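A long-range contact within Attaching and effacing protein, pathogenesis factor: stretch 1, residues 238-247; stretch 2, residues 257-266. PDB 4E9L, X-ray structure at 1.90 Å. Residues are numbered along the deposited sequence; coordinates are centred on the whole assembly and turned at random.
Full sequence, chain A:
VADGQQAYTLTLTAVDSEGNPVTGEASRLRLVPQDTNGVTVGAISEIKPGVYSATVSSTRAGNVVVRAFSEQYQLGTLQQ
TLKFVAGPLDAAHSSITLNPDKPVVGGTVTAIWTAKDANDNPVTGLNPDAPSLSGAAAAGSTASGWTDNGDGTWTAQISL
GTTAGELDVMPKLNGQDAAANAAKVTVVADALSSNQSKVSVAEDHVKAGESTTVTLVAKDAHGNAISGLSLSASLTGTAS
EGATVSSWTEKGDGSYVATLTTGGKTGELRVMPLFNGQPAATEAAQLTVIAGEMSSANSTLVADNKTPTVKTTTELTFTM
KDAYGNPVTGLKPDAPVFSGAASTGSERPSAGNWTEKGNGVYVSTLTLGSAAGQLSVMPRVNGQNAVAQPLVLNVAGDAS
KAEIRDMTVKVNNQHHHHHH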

# COMPACT_ATOMS: atom_id res chain seq x y z
N THR A 238 3.03 -10.50 17.68
CA THR A 238 2.24 -10.27 18.90
C THR A 238 0.88 -9.64 18.59
O THR A 238 -0.15 -10.09 19.08
CB THR A 238 3.06 -9.38 19.86
OG1 THR A 238 4.28 -10.06 20.20
CG2 THR A 238 2.30 -9.00 21.13
N ALA A 239 0.89 -8.60 17.77
CA ALA A 239 -0.30 -7.82 17.46
C ALA A 239 -1.19 -8.34 16.30
O ALA A 239 -2.20 -7.71 15.99
CB ALA A 239 0.09 -6.35 17.28
N SER A 240 -0.82 -9.49 15.68
CA SER A 240 -1.60 -10.10 14.58
C SER A 240 -2.96 -10.64 15.04
O SER A 240 -3.88 -10.65 14.22
CB SER A 240 -0.80 -11.19 13.86
OG SER A 240 -0.42 -12.22 14.75
N GLU A 241 -3.11 -11.03 16.33
CA GLU A 241 -4.37 -11.54 16.90
C GLU A 241 -5.39 -10.44 16.97
O GLU A 241 -5.23 -9.52 17.77
CB GLU A 241 -4.14 -12.09 18.31
CG GLU A 241 -4.42 -13.57 18.42
CD GLU A 241 -4.39 -13.99 19.87
OE1 GLU A 241 -5.43 -14.49 20.36
OE2 GLU A 241 -3.37 -13.72 20.55
N GLY A 242 -6.43 -10.54 16.15
CA GLY A 242 -7.48 -9.52 16.10
C GLY A 242 -7.27 -8.52 14.97
O GLY A 242 -8.14 -7.70 14.71
N ALA A 243 -6.13 -8.61 14.26
CA ALA A 243 -5.85 -7.70 13.13
C ALA A 243 -6.35 -8.32 11.83
O ALA A 243 -6.41 -9.55 11.72
CB ALA A 243 -4.36 -7.41 13.04
N THR A 244 -6.73 -7.49 10.84
CA THR A 244 -7.25 -8.02 9.58
C THR A 244 -6.68 -7.24 8.40
O THR A 244 -6.12 -6.16 8.55
CB THR A 244 -8.81 -7.90 9.51
OG1 THR A 244 -9.20 -6.53 9.56
CG2 THR A 244 -9.53 -8.67 10.60
N VAL A 245 -6.80 -7.83 7.22
CA VAL A 245 -6.47 -7.19 5.95
C VAL A 245 -7.75 -7.29 5.09
O VAL A 245 -8.45 -8.31 5.12
CB VAL A 245 -5.21 -7.79 5.25
CG1 VAL A 245 -4.89 -7.03 3.95
CG2 VAL A 245 -4.00 -7.78 6.18
N SER A 246 -8.05 -6.23 4.35
CA SER A 246 -9.19 -6.13 3.43
C SER A 246 -8.89 -6.80 2.08
O SER A 246 -7.79 -7.34 1.87
CB SER A 246 -9.52 -4.65 3.19
OG SER A 246 -8.55 -4.02 2.35
N SER A 247 -9.84 -6.70 1.13
CA SER A 247 -9.65 -7.12 -0.25
C SER A 247 -8.57 -6.18 -0.86
O SER A 247 -8.34 -5.10 -0.33
CB SER A 247 -10.95 -6.93 -1.03
OG SER A 247 -11.33 -5.56 -1.02
N VAL A 257 -3.25 -2.24 -3.52
CA VAL A 257 -3.35 -1.68 -2.16
C VAL A 257 -4.41 -2.40 -1.34
O VAL A 257 -5.39 -2.90 -1.90
CB VAL A 257 -3.57 -0.14 -2.13
CG1 VAL A 257 -2.40 0.60 -2.81
CG2 VAL A 257 -4.93 0.25 -2.75
N ALA A 258 -4.25 -2.41 -0.01
CA ALA A 258 -5.26 -3.01 0.89
C ALA A 258 -5.23 -2.24 2.18
O ALA A 258 -4.25 -1.56 2.48
CB ALA A 258 -4.94 -4.49 1.14
N THR A 259 -6.32 -2.36 2.95
CA THR A 259 -6.43 -1.78 4.28
C THR A 259 -6.10 -2.81 5.35
O THR A 259 -6.72 -3.87 5.41
CB THR A 259 -7.82 -1.18 4.52
OG1 THR A 259 -8.11 -0.26 3.48
CG2 THR A 259 -7.92 -0.47 5.90
N LEU A 260 -5.16 -2.47 6.21
CA LEU A 260 -4.78 -3.32 7.33
C LEU A 260 -5.42 -2.66 8.54
O LEU A 260 -5.12 -1.49 8.82
CB LEU A 260 -3.23 -3.34 7.47
CG LEU A 260 -2.59 -4.28 8.51
CD1 LEU A 260 -1.09 -4.39 8.29
CD2 LEU A 260 -2.77 -3.74 9.92
N THR A 261 -6.32 -3.38 9.24
CA THR A 261 -6.96 -2.84 10.44
C THR A 261 -6.36 -3.55 11.65
O THR A 261 -6.35 -4.78 11.69
CB THR A 261 -8.50 -3.01 10.42
OG1 THR A 261 -9.04 -2.57 9.17
CG2 THR A 261 -9.19 -2.25 11.57
N THR A 262 -5.88 -2.80 12.63
CA THR A 262 -5.33 -3.42 13.86
C THR A 262 -6.50 -3.68 14.82
O THR A 262 -7.55 -3.06 14.69
CB THR A 262 -4.31 -2.48 14.54
OG1 THR A 262 -5.00 -1.33 15.00
CG2 THR A 262 -3.17 -2.08 13.60
N GLY A 263 -6.28 -4.57 15.80
CA GLY A 263 -7.27 -4.83 16.84
C GLY A 263 -6.82 -4.17 18.14
O GLY A 263 -6.01 -3.24 18.10
N GLY A 264 -7.26 -4.70 19.28
CA GLY A 264 -6.94 -4.16 20.61
C GLY A 264 -5.60 -4.56 21.21
O GLY A 264 -5.25 -4.12 22.32
N LYS A 265 -4.87 -5.44 20.51
CA LYS A 265 -3.59 -5.95 20.98
C LYS A 265 -2.45 -5.09 20.44
O LYS A 265 -2.36 -4.89 19.24
CB LYS A 265 -3.43 -7.42 20.53
CG LYS A 265 -2.61 -8.25 21.49
CD LYS A 265 -2.72 -9.73 21.15
CE LYS A 265 -1.86 -10.55 22.07
NZ LYS A 265 -1.47 -11.84 21.43
N THR A 266 -1.62 -4.55 21.35
CA THR A 266 -0.48 -3.71 20.95
C THR A 266 0.75 -4.61 20.72
O THR A 266 0.76 -5.77 21.15
CB THR A 266 -0.17 -2.62 21.98
OG1 THR A 266 0.24 -3.24 23.21
CG2 THR A 266 -1.35 -1.64 22.20
O HOH W 1 -3.54 -5.52 16.87
O HOH W 2 -5.44 -7.05 17.97
O HOH W 3 -8.67 -2.38 -1.18

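Short antiparallel pairings are often secured at their ends by side chains and water, and this contact is a compact example. Its strongest link is a salt bridge: the long, largely extended side chain of Lys-265 brings NZ to 2.8 Å from Glu-241 OE2, and the same ammonium group makes a weak hydrogen bond to Thr-238 O at 3.2 Å. Main-chain pairing follows. Thr-244 N donates to Thr-261 O and Thr-261 N to Thr-244 O, both at 2.9 Å, and Ser-246 N reaches Thr-259 O at 2.9 Å. The return bond departs from the ladder, because Thr-259 N donates to the side-chain oxygen Ser-246 OG at 2.8 Å; that hydroxyl, in the p rotamer, donates in turn to Ser-247 O at 2.9 Å.

Beyond the strand, a type II turn from Ser-240 to Ala-243 carries Gly-242 at a positive phi, where a CB would jam against the preceding carbonyl. Opposite it, a CB on Gly-263 would lie 2.8 Å from Gly-242 O, so the close approach needs glycine here too. Where the direct ladder has ended, water 1 links the stretches, donating to Ala-239 O and Lys-265 O and accepting from Gly-263 N.

Val-245 and Leu-260 share one face of the sheet, where Val-245 CG2 lies 4.4 Å from Leu-260 CG, and Val-245 CG1 meets Ala-258 CB at 3.8 Å; Leu-260 and Ala-258 are buried, as suits apolar side chains. Thr-244 and Thr-261 turn to the other face. The two stretches together bury 681 Å².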